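Local coordinates for leucine aminopeptidase 1 (Caenorhabditis elegans, PDB 2HC9) that releases N-terminal amino acids, preferably leucine, from peptides as a zinc-dependent M17 aminopeptidase and probably serves as a digestive enzyme, at the interface of chains A and B. Numbering follows the deposited sequence. Chains: chain A/B, Leucine aminopeptidase 1.

Contact 1: the interface of chains A and B. Residues chain A 256, 266, 269-273; chain B 261-262, 316-317, 331, 426.
One face of the A:Tyr256 phenol ring is covered, toward the rim, by CB of A:Met272 from its own chain, while the hydroxyl tip crosses to chain B; the B:Asp317 carboxylate stands steeply to this ring, the planes 78° apart. Both belong to the catalytic domain of this M17 leucine aminopeptidase, whose subunits meet here within a hexameric assembly. With CG anti to the backbone N (chi1 -163°), A:Tyr256 presents OH to the carbonyl O of B:Pro316 at 2.6 Å, in the carbonyl plane and on a lone pair. Two bonds set the rotation of the B:Gln262 amide: NE2 donates to A:Lys266 O at 2.8 Å and to B:Asn331 O at 3.0 Å, both acceptors lying in the amide plane. CG of A:Pro270 sits 3.5 Å from that NE2 and also touches CD1 of B:Leu426. The B:Pro316 ring is crossed at about a right angle by A:Met269, SD resting 3.7 Å from CD. Beyond it, the B:Asp317 carboxylate caps the start of the 3-10 helix 272-276. OD1 takes the backbone N-H of A:Asn271 on its syn lone pair at 2.9 Å, and OD2 meets N of A:Lys273 nearly along the C-O axis at 3.0 Å. An alanine at B:Asp317 would remove both acceptors of the A:Asn271 and A:Lys273 N-H groups and would probably loosen the helix start against chain B. Water 1 joins A:Lys273 NZ to B:Asp317 O.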
ATOM      1  N   TYR A 256       9.757  18.060 -17.760  1.00 15.75           N
ATOM      2  CA  TYR A 256       9.721  17.259 -16.540  1.00 14.01           C
ATOM      3  C   TYR A 256       8.292  17.042 -16.154  1.00 14.06           C
ATOM      4  O   TYR A 256       7.486  17.964 -16.238  1.00 13.60           O
ATOM      5  CB  TYR A 256      10.425  17.980 -15.372  1.00 13.02           C
ATOM      6  CG  TYR A 256      10.753  17.012 -14.276  1.00 18.89           C
ATOM      7  CD1 TYR A 256      11.929  16.251 -14.327  1.00 14.48           C
ATOM      8  CD2 TYR A 256       9.868  16.811 -13.212  1.00 17.99           C
ATOM      9  CE1 TYR A 256      12.237  15.332 -13.318  1.00 13.19           C
ATOM     10  CE2 TYR A 256      10.160  15.919 -12.201  1.00 15.61           C
ATOM     11  CZ  TYR A 256      11.323  15.187 -12.257  1.00 16.16           C
ATOM     12  OH  TYR A 256      11.563  14.323 -11.247  1.00 14.29           O
ATOM     13  N   LYS A 266       7.373   8.598  -4.768  1.00 16.50           N
ATOM     14  CA  LYS A 266       8.823   8.719  -4.524  1.00 18.71           C
ATOM     15  C   LYS A 266       9.634   7.929  -5.543  1.00 17.51           C
ATOM     16  O   LYS A 266      10.686   8.396  -6.011  1.00 18.58           O
ATOM     17  CB  LYS A 266       9.154   8.215  -3.120  1.00 18.38           C
ATOM     18  CG  LYS A 266      10.647   8.343  -2.784  1.00 24.17           C
ATOM     19  CD  LYS A 266      10.867   8.194  -1.281  1.00 36.50           C
ATOM     20  CE  LYS A 266      11.858   9.218  -0.758  1.00 44.57           C
ATOM     21  NZ  LYS A 266      12.278   8.918   0.666  1.00 54.18           N
ATOM     22  N   MET A 269       8.716   9.159  -9.663  1.00 16.47           N
ATOM     23  CA  MET A 269       9.103  10.466 -10.221  1.00 17.55           C
ATOM     24  C   MET A 269      10.517  10.521 -10.820  1.00 14.90           C
ATOM     25  O   MET A 269      10.741  11.243 -11.801  1.00 16.91           O
ATOM     26  CB  MET A 269       8.908  11.609  -9.202  1.00 15.35           C
ATOM     27  CG  MET A 269       8.843  12.983  -9.864  1.00 13.12           C
ATOM     28  SD  MET A 269       8.764  14.345  -8.670  1.00 17.03           S
ATOM     29  CE  MET A 269       7.141  14.068  -7.949  1.00 14.78           C
ATOM     30  N   PRO A 270      11.497   9.801 -10.230  1.00 16.45           N
ATOM     31  CA  PRO A 270      12.779   9.760 -10.945  1.00 16.16           C
ATOM     32  C   PRO A 270      12.592   9.223 -12.382  1.00 19.69           C
ATOM     33  O   PRO A 270      11.689   8.404 -12.630  1.00 17.58           O
ATOM     34  CB  PRO A 270      13.617   8.776 -10.119  1.00 19.84           C
ATOM     35  CG  PRO A 270      13.030   8.857  -8.694  1.00 16.63           C
ATOM     36  CD  PRO A 270      11.537   9.064  -8.948  1.00 15.43           C
ATOM     37  N   ASN A 271      13.428   9.712 -13.297  1.00 17.64           N
ATOM     38  CA  ASN A 271      13.355   9.440 -14.747  1.00 14.71           C
ATOM     39  C   ASN A 271      12.454  10.384 -15.515  1.00 16.17           C
ATOM     40  O   ASN A 271      12.467  10.352 -16.741  1.00 14.96           O
ATOM     41  CB  ASN A 271      12.942   7.995 -15.113  1.00 17.90           C
ATOM     42  CG  ASN A 271      13.813   6.939 -14.456  1.00 20.73           C
ATOM     43  OD1 ASN A 271      14.958   7.201 -14.080  1.00 19.57           O
ATOM     44  ND2 ASN A 271      13.272   5.726 -14.346  1.00 19.69           N
ATOM     45  N   MET A 272      11.689  11.230 -14.815  1.00 15.86           N
ATOM     46  CA  MET A 272      10.696  12.049 -15.507  1.00 17.83           C
ATOM     47  C   MET A 272      11.224  13.263 -16.300  1.00 14.34           C
ATOM     48  O   MET A 272      10.441  13.921 -16.994  1.00 14.93           O
ATOM     49  CB  MET A 272       9.542  12.451 -14.580  1.00 14.16           C
ATOM     50  CG  MET A 272       8.639  11.260 -14.180  1.00 14.83           C
ATOM     51  SD  MET A 272       7.906  10.434 -15.612  1.00 20.77           S
ATOM     52  CE  MET A 272       8.940   8.997 -15.788  1.00 23.36           C
ATOM     53  N   LYS A 273      12.537  13.513 -16.258  1.00 14.85           N
ATOM     54  CA  LYS A 273      13.195  14.331 -17.304  1.00 15.33           C
ATOM     55  C   LYS A 273      12.996  13.741 -18.713  1.00 14.96           C
ATOM     56  O   LYS A 273      13.150  14.454 -19.708  1.00 16.02           O
ATOM     57  CB  LYS A 273      14.713  14.445 -17.030  1.00 14.85           C
ATOM     58  CG  LYS A 273      15.491  13.156 -17.427  1.00 13.39           C
ATOM     59  CD  LYS A 273      16.931  13.174 -16.897  1.00 15.64           C
ATOM     60  CE  LYS A 273      17.556  11.767 -17.056  1.00 13.68           C
ATOM     61  NZ  LYS A 273      19.068  11.805 -16.865  1.00 12.70           N
TER
ATOM     62  N   LEU B 261       9.775  17.589  -3.507  1.00 16.79           N
ATOM     63  CA  LEU B 261       8.813  17.059  -4.478  0.60 14.23           C
ATOM     64  C   LEU B 261       8.580  15.549  -4.360  1.00 16.55           C
ATOM     65  O   LEU B 261       7.481  15.074  -4.662  1.00 17.11           O
ATOM     66  CB  LEU B 261       9.170  17.463  -5.912  0.60 16.97           C
ATOM     67  CG  LEU B 261       8.721  18.867  -6.337  0.60 16.88           C
ATOM     68  CD1 LEU B 261       9.481  19.271  -7.600  0.60 16.72           C
ATOM     69  CD2 LEU B 261       7.186  18.950  -6.599  0.60 12.15           C
ATOM     70  N   GLN B 262       9.582  14.799  -3.892  1.00 15.72           N
ATOM     71  CA  GLN B 262       9.340  13.424  -3.443  1.00 13.35           C
ATOM     72  C   GLN B 262       8.829  13.494  -2.003  1.00 18.35           C
ATOM     73  O   GLN B 262       9.548  13.235  -1.030  1.00 14.33           O
ATOM     74  CB  GLN B 262      10.584  12.540  -3.584  1.00 14.68           C
ATOM     75  CG  GLN B 262      10.853  12.201  -5.064  1.00 15.67           C
ATOM     76  CD  GLN B 262      12.277  11.789  -5.288  1.00 17.36           C
ATOM     77  OE1 GLN B 262      13.187  12.614  -5.174  1.00 17.05           O
ATOM     78  NE2 GLN B 262      12.487  10.516  -5.618  1.00 15.40           N
ATOM     79  N   PRO B 316      13.718  14.985  -8.625  1.00 14.26           N
ATOM     80  CA  PRO B 316      14.666  13.881  -8.874  1.00 15.08           C
ATOM     81  C   PRO B 316      15.035  13.800 -10.353  1.00 16.20           C
ATOM     82  O   PRO B 316      14.150  13.909 -11.207  1.00 16.70           O
ATOM     83  CB  PRO B 316      13.894  12.626  -8.455  1.00 13.88           C
ATOM     84  CG  PRO B 316      12.420  13.061  -8.450  1.00 16.64           C
ATOM     85  CD  PRO B 316      12.416  14.516  -8.117  1.00 15.75           C
ATOM     86  N   ASP B 317      16.335  13.635 -10.605  1.00 16.06           N
ATOM     87  CA  ASP B 317      17.019  13.720 -11.914  1.00 15.22           C
ATOM     88  C   ASP B 317      17.891  14.969 -11.993  1.00 15.06           C
ATOM     89  O   ASP B 317      18.866  14.988 -12.769  1.00 17.40           O
ATOM     90  CB  ASP B 317      16.083  13.738 -13.134  1.00 16.01           C
ATOM     91  CG  ASP B 317      15.378  12.412 -13.366  1.00 17.83           C
ATOM     92  OD1 ASP B 317      15.687  11.402 -12.692  1.00 15.31           O
ATOM     93  OD2 ASP B 317      14.485  12.412 -14.239  1.00 15.23           O
ATOM     94  N   ASN B 331      18.484  11.947  -6.842  1.00 12.83           N
ATOM     95  CA  ASN B 331      17.362  11.044  -7.129  1.00 17.49           C
ATOM     96  C   ASN B 331      16.382  10.931  -5.969  1.00 18.38           C
ATOM     97  O   ASN B 331      15.401  10.203  -6.045  1.00 18.20           O
ATOM     98  CB  ASN B 331      17.857   9.661  -7.594  1.00 14.16           C
ATOM     99  CG  ASN B 331      18.666   8.930  -6.532  1.00 19.67           C
ATOM    100  OD1 ASN B 331      19.319   9.552  -5.686  1.00 20.02           O
ATOM    101  ND2 ASN B 331      18.631   7.597  -6.576  1.00 19.03           N
ATOM    102  N   LEU B 426      17.499   4.109  -4.256  1.00 17.87           N
ATOM    103  CA  LEU B 426      16.096   3.896  -3.918  1.00 22.16           C
ATOM    104  C   LEU B 426      15.710   2.421  -3.978  1.00 29.52           C
ATOM    105  O   LEU B 426      14.542   2.070  -3.797  1.00 23.62           O
ATOM    106  CB  LEU B 426      15.187   4.714  -4.842  1.00 26.42           C
ATOM    107  CG  LEU B 426      15.305   6.240  -4.713  1.00 26.63           C
ATOM    108  CD1 LEU B 426      14.327   6.913  -5.687  1.00 32.31           C
ATOM    109  CD2 LEU B 426      15.009   6.686  -3.289  1.00 26.00           C
TER
HETATM  110  O   HOH W   1      19.351  12.630 -14.170  1.00 16.95           O
HETATM  111  O   HOH W   2      16.720   9.341 -14.323  1.00 21.96           O

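Contact 2: the interface of chains A and B. Residues chain A 226-228, 258, 306, 308-310; chain B 261, 309-312, 315.
B:Lys315 runs from chain B toward the end of strand 297-307 of chain A, in a loop-to-loop part of the subunit interface of this M17 aminopeptidase. Its CB leaves with CG anti to the carbonyl carbon (chi1 -60°), and the chain stays straight to CD, which passes 3.6 Å from A:Glu306 OE2. Bends at chi3 (-100°) and chi4 (-94°) then turn CE alongside the same oxygen and bring NZ onto it at 2.6 Å, a salt bridge made tip to tip on the syn lone pair. NZ also meets water 3, which reaches the other carboxylate oxygen OE1, and water 5, shared with A:Asn308 ND2 and B:Pro311 O. The anti lone pair of OE2 receives ND2 of A:Asn308 at 2.9 Å, in the plane of that amide, so two donors grip one oxygen, which is likely to hold the carboxylate's rotation. The lysine's positive charge would probably favour an ionised A:Glu306. A:Asn308 OD1 accepts from A:Val309 N. Against the amide lies B:Pro311, which buries 101 Å² against chain A: its CA is 3.7 Å from A:Asn308 CG, its CG packs on A:Ser310 CB, and its carbonyl O faces the A:Pro228 ring, 3.3 Å from CB. B:Leu261 extends its methyls here to A:Thr258 CG2 and A:Val309 CG2. A:Val309 and B:Val309 cross obliquely, CG1 to CG1 at 4.1 Å, and water 4 bridges their carbonyl oxygens, 3.1 Å from each O.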
ATOM      1  N   ALA A 226       2.098  26.023 -14.341  1.00 14.86           N
ATOM      2  CA  ALA A 226       2.759  25.931 -13.034  1.00 15.88           C
ATOM      3  C   ALA A 226       4.220  25.465 -13.169  1.00 20.70           C
ATOM      4  O   ALA A 226       4.851  25.069 -12.193  1.00 20.25           O
ATOM      5  CB  ALA A 226       1.965  25.008 -12.103  1.00 15.84           C
ATOM      6  N   GLY A 227       4.777  25.547 -14.372  1.00 14.82           N
ATOM      7  CA  GLY A 227       6.235  25.266 -14.532  1.00 15.66           C
ATOM      8  C   GLY A 227       7.077  26.464 -14.097  1.00 18.25           C
ATOM      9  O   GLY A 227       6.577  27.608 -14.041  1.00 18.14           O
ATOM     10  N   PRO A 228       8.364  26.223 -13.787  1.00 16.38           N
ATOM     11  CA  PRO A 228       9.266  27.307 -13.418  1.00 17.86           C
ATOM     12  C   PRO A 228       9.619  28.215 -14.600  1.00 18.28           C
ATOM     13  O   PRO A 228      10.024  29.356 -14.391  1.00 17.68           O
ATOM     14  CB  PRO A 228      10.509  26.566 -12.901  1.00 19.71           C
ATOM     15  CG  PRO A 228      10.525  25.287 -13.629  1.00 16.52           C
ATOM     16  CD  PRO A 228       9.042  24.917 -13.776  1.00 16.35           C
ATOM     17  N   THR A 258       6.281  16.021 -12.861  1.00 14.13           N
ATOM     18  CA  THR A 258       6.095  15.661 -11.446  1.00 14.08           C
ATOM     19  C   THR A 258       4.777  14.895 -11.234  1.00 14.78           C
ATOM     20  O   THR A 258       4.536  14.377 -10.142  1.00 15.29           O
ATOM     21  CB  THR A 258       5.986  16.900 -10.545  1.00 17.46           C
ATOM     22  OG1 THR A 258       4.796  17.611 -10.899  1.00 18.57           O
ATOM     23  CG2 THR A 258       7.220  17.833 -10.691  1.00 15.91           C
ATOM     24  N   GLU A 306       6.427  22.233 -18.642  1.00 12.50           N
ATOM     25  CA  GLU A 306       6.808  21.480 -17.453  1.00 13.83           C
ATOM     26  C   GLU A 306       5.575  21.325 -16.567  1.00 15.39           C
ATOM     27  O   GLU A 306       4.862  22.299 -16.336  1.00 16.48           O
ATOM     28  CB  GLU A 306       7.959  22.168 -16.704  1.00 14.17           C
ATOM     29  CG  GLU A 306       8.350  21.370 -15.410  1.00 14.47           C
ATOM     30  CD  GLU A 306       9.674  21.797 -14.774  1.00 17.10           C
ATOM     31  OE1 GLU A 306      10.581  22.256 -15.505  1.00 17.18           O
ATOM     32  OE2 GLU A 306       9.805  21.657 -13.532  1.00 15.42           O
ATOM     33  N   ASN A 308       4.232  20.820 -13.116  1.00 14.84           N
ATOM     34  CA  ASN A 308       4.738  20.983 -11.754  1.00 13.73           C
ATOM     35  C   ASN A 308       3.615  21.417 -10.812  1.00 14.01           C
ATOM     36  O   ASN A 308       2.442  21.418 -11.182  1.00 15.95           O
ATOM     37  CB  ASN A 308       5.959  21.947 -11.710  1.00 14.41           C
ATOM     38  CG  ASN A 308       7.004  21.534 -10.644  1.00 14.98           C
ATOM     39  OD1 ASN A 308       6.674  21.370  -9.465  1.00 16.00           O
ATOM     40  ND2 ASN A 308       8.272  21.398 -11.055  1.00 15.44           N
ATOM     41  N   VAL A 309       3.979  21.759  -9.580  1.00 14.01           N
ATOM     42  CA  VAL A 309       3.025  21.826  -8.484  1.00 16.53           C
ATOM     43  C   VAL A 309       3.031  23.241  -7.879  1.00 17.53           C
ATOM     44  O   VAL A 309       4.062  23.709  -7.373  1.00 16.00           O
ATOM     45  CB  VAL A 309       3.409  20.785  -7.386  1.00 16.99           C
ATOM     46  CG1 VAL A 309       2.516  20.939  -6.168  1.00 17.01           C
ATOM     47  CG2 VAL A 309       3.309  19.361  -7.972  1.00 14.99           C
ATOM     48  N   SER A 310       1.887  23.915  -7.944  1.00 17.09           N
ATOM     49  CA  SER A 310       1.705  25.187  -7.228  1.00 16.22           C
ATOM     50  C   SER A 310       0.216  25.463  -7.091  1.00 14.87           C
ATOM     51  O   SER A 310      -0.598  24.740  -7.684  1.00 16.99           O
ATOM     52  CB  SER A 310       2.391  26.340  -7.981  1.00 18.03           C
ATOM     53  OG  SER A 310       1.566  26.816  -9.041  1.00 17.05           O
TER
ATOM     54  N   LEU B 261       9.775  17.589  -3.507  1.00 16.79           N
ATOM     55  CA  LEU B 261       8.813  17.059  -4.478  0.60 14.23           C
ATOM     56  C   LEU B 261       8.580  15.549  -4.360  1.00 16.55           C
ATOM     57  O   LEU B 261       7.481  15.074  -4.662  1.00 17.11           O
ATOM     58  CB  LEU B 261       9.170  17.463  -5.912  0.60 16.97           C
ATOM     59  CG  LEU B 261       8.721  18.867  -6.337  0.60 16.88           C
ATOM     60  CD1 LEU B 261       9.481  19.271  -7.600  0.60 16.72           C
ATOM     61  CD2 LEU B 261       7.186  18.950  -6.599  0.60 12.15           C
ATOM     62  N   VAL B 309       8.059  22.684  -1.249  1.00 14.01           N
ATOM     63  CA  VAL B 309       7.537  22.233  -2.530  1.00 16.53           C
ATOM     64  C   VAL B 309       7.094  23.446  -3.365  1.00 17.53           C
ATOM     65  O   VAL B 309       6.200  24.203  -2.958  1.00 16.00           O
ATOM     66  CB  VAL B 309       6.321  21.282  -2.300  1.00 16.99           C
ATOM     67  CG1 VAL B 309       5.669  20.918  -3.621  1.00 17.01           C
ATOM     68  CG2 VAL B 309       6.790  20.021  -1.545  1.00 14.99           C
ATOM     69  N   SER B 310       7.728  23.632  -4.520  1.00 17.09           N
ATOM     70  CA  SER B 310       7.264  24.628  -5.497  1.00 16.22           C
ATOM     71  C   SER B 310       7.853  24.290  -6.858  1.00 14.87           C
ATOM     72  O   SER B 310       8.706  23.395  -6.950  1.00 16.99           O
ATOM     73  CB  SER B 310       7.688  26.046  -5.074  1.00 18.03           C
ATOM     74  OG  SER B 310       9.038  26.305  -5.446  1.00 17.05           O
ATOM     75  N   PRO B 311       7.427  25.012  -7.909  1.00 16.97           N
ATOM     76  CA  PRO B 311       8.001  24.754  -9.235  1.00 15.99           C
ATOM     77  C   PRO B 311       9.511  25.000  -9.355  1.00 17.99           C
ATOM     78  O   PRO B 311      10.117  24.519 -10.304  1.00 15.95           O
ATOM     79  CB  PRO B 311       7.245  25.737 -10.142  1.00 18.07           C
ATOM     80  CG  PRO B 311       5.925  25.975  -9.401  1.00 15.77           C
ATOM     81  CD  PRO B 311       6.358  26.039  -7.963  1.00 15.29           C
ATOM     82  N   ILE B 312      10.107  25.734  -8.413  1.00 15.10           N
ATOM     83  CA  ILE B 312      11.549  25.910  -8.432  1.00 17.59           C
ATOM     84  C   ILE B 312      12.314  24.933  -7.551  1.00 18.79           C
ATOM     85  O   ILE B 312      13.545  24.966  -7.532  1.00 20.41           O
ATOM     86  CB  ILE B 312      11.979  27.376  -8.180  1.00 19.79           C
ATOM     87  CG1 ILE B 312      11.643  27.818  -6.743  1.00 19.06           C
ATOM     88  CG2 ILE B 312      11.409  28.289  -9.288  1.00 20.26           C
ATOM     89  CD1 ILE B 312      12.482  29.021  -6.274  1.00 26.70           C
ATOM     90  N   LYS B 315      14.041  18.475  -8.063  1.00 18.53           N
ATOM     91  CA  LYS B 315      13.227  17.418  -8.674  1.00 20.58           C
ATOM     92  C   LYS B 315      14.172  16.216  -8.847  1.00 17.17           C
ATOM     93  O   LYS B 315      15.320  16.418  -9.202  1.00 16.60           O
ATOM     94  CB  LYS B 315      12.844  17.803 -10.119  1.00 19.93           C
ATOM     95  CG  LYS B 315      12.063  19.053 -10.346  1.00 23.36           C
ATOM     96  CD  LYS B 315      11.807  19.279 -11.815  1.00 20.98           C
ATOM     97  CE  LYS B 315      12.763  20.290 -12.411  1.00 20.56           C
ATOM     98  NZ  LYS B 315      12.194  21.650 -12.405  1.00 23.02           N
TER
HETATM   99  O   HOH W   3      13.075  22.727 -14.775  1.00 19.72           O
HETATM  100  O   HOH W   4       4.044  25.376  -4.800  0.33 20.74           O
HETATM  101  O   HOH W   5      10.682  21.845  -9.572  1.00 32.84           O

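Contact 1 and contact 2 are neighbouring parts of one interface, the centres of their C-alpha atoms about 12 Å apart. B:Leu261 belongs to both, and the chain B segments continue from one into the other through the adjoining B:Lys315 and B:Pro316. On chain A, A:Tyr256 of contact 1 and A:Thr258 of contact 2 flank A:Asp257, a ligand of both zinc sites. A:Lys264, a predicted active-site residue, lies about 7 Å from the centre of contact 1 and 11 Å from that of contact 2. Assembly of the six subunits may therefore help to order loops near the catalytic centre, although the structure alone does not show such coupling.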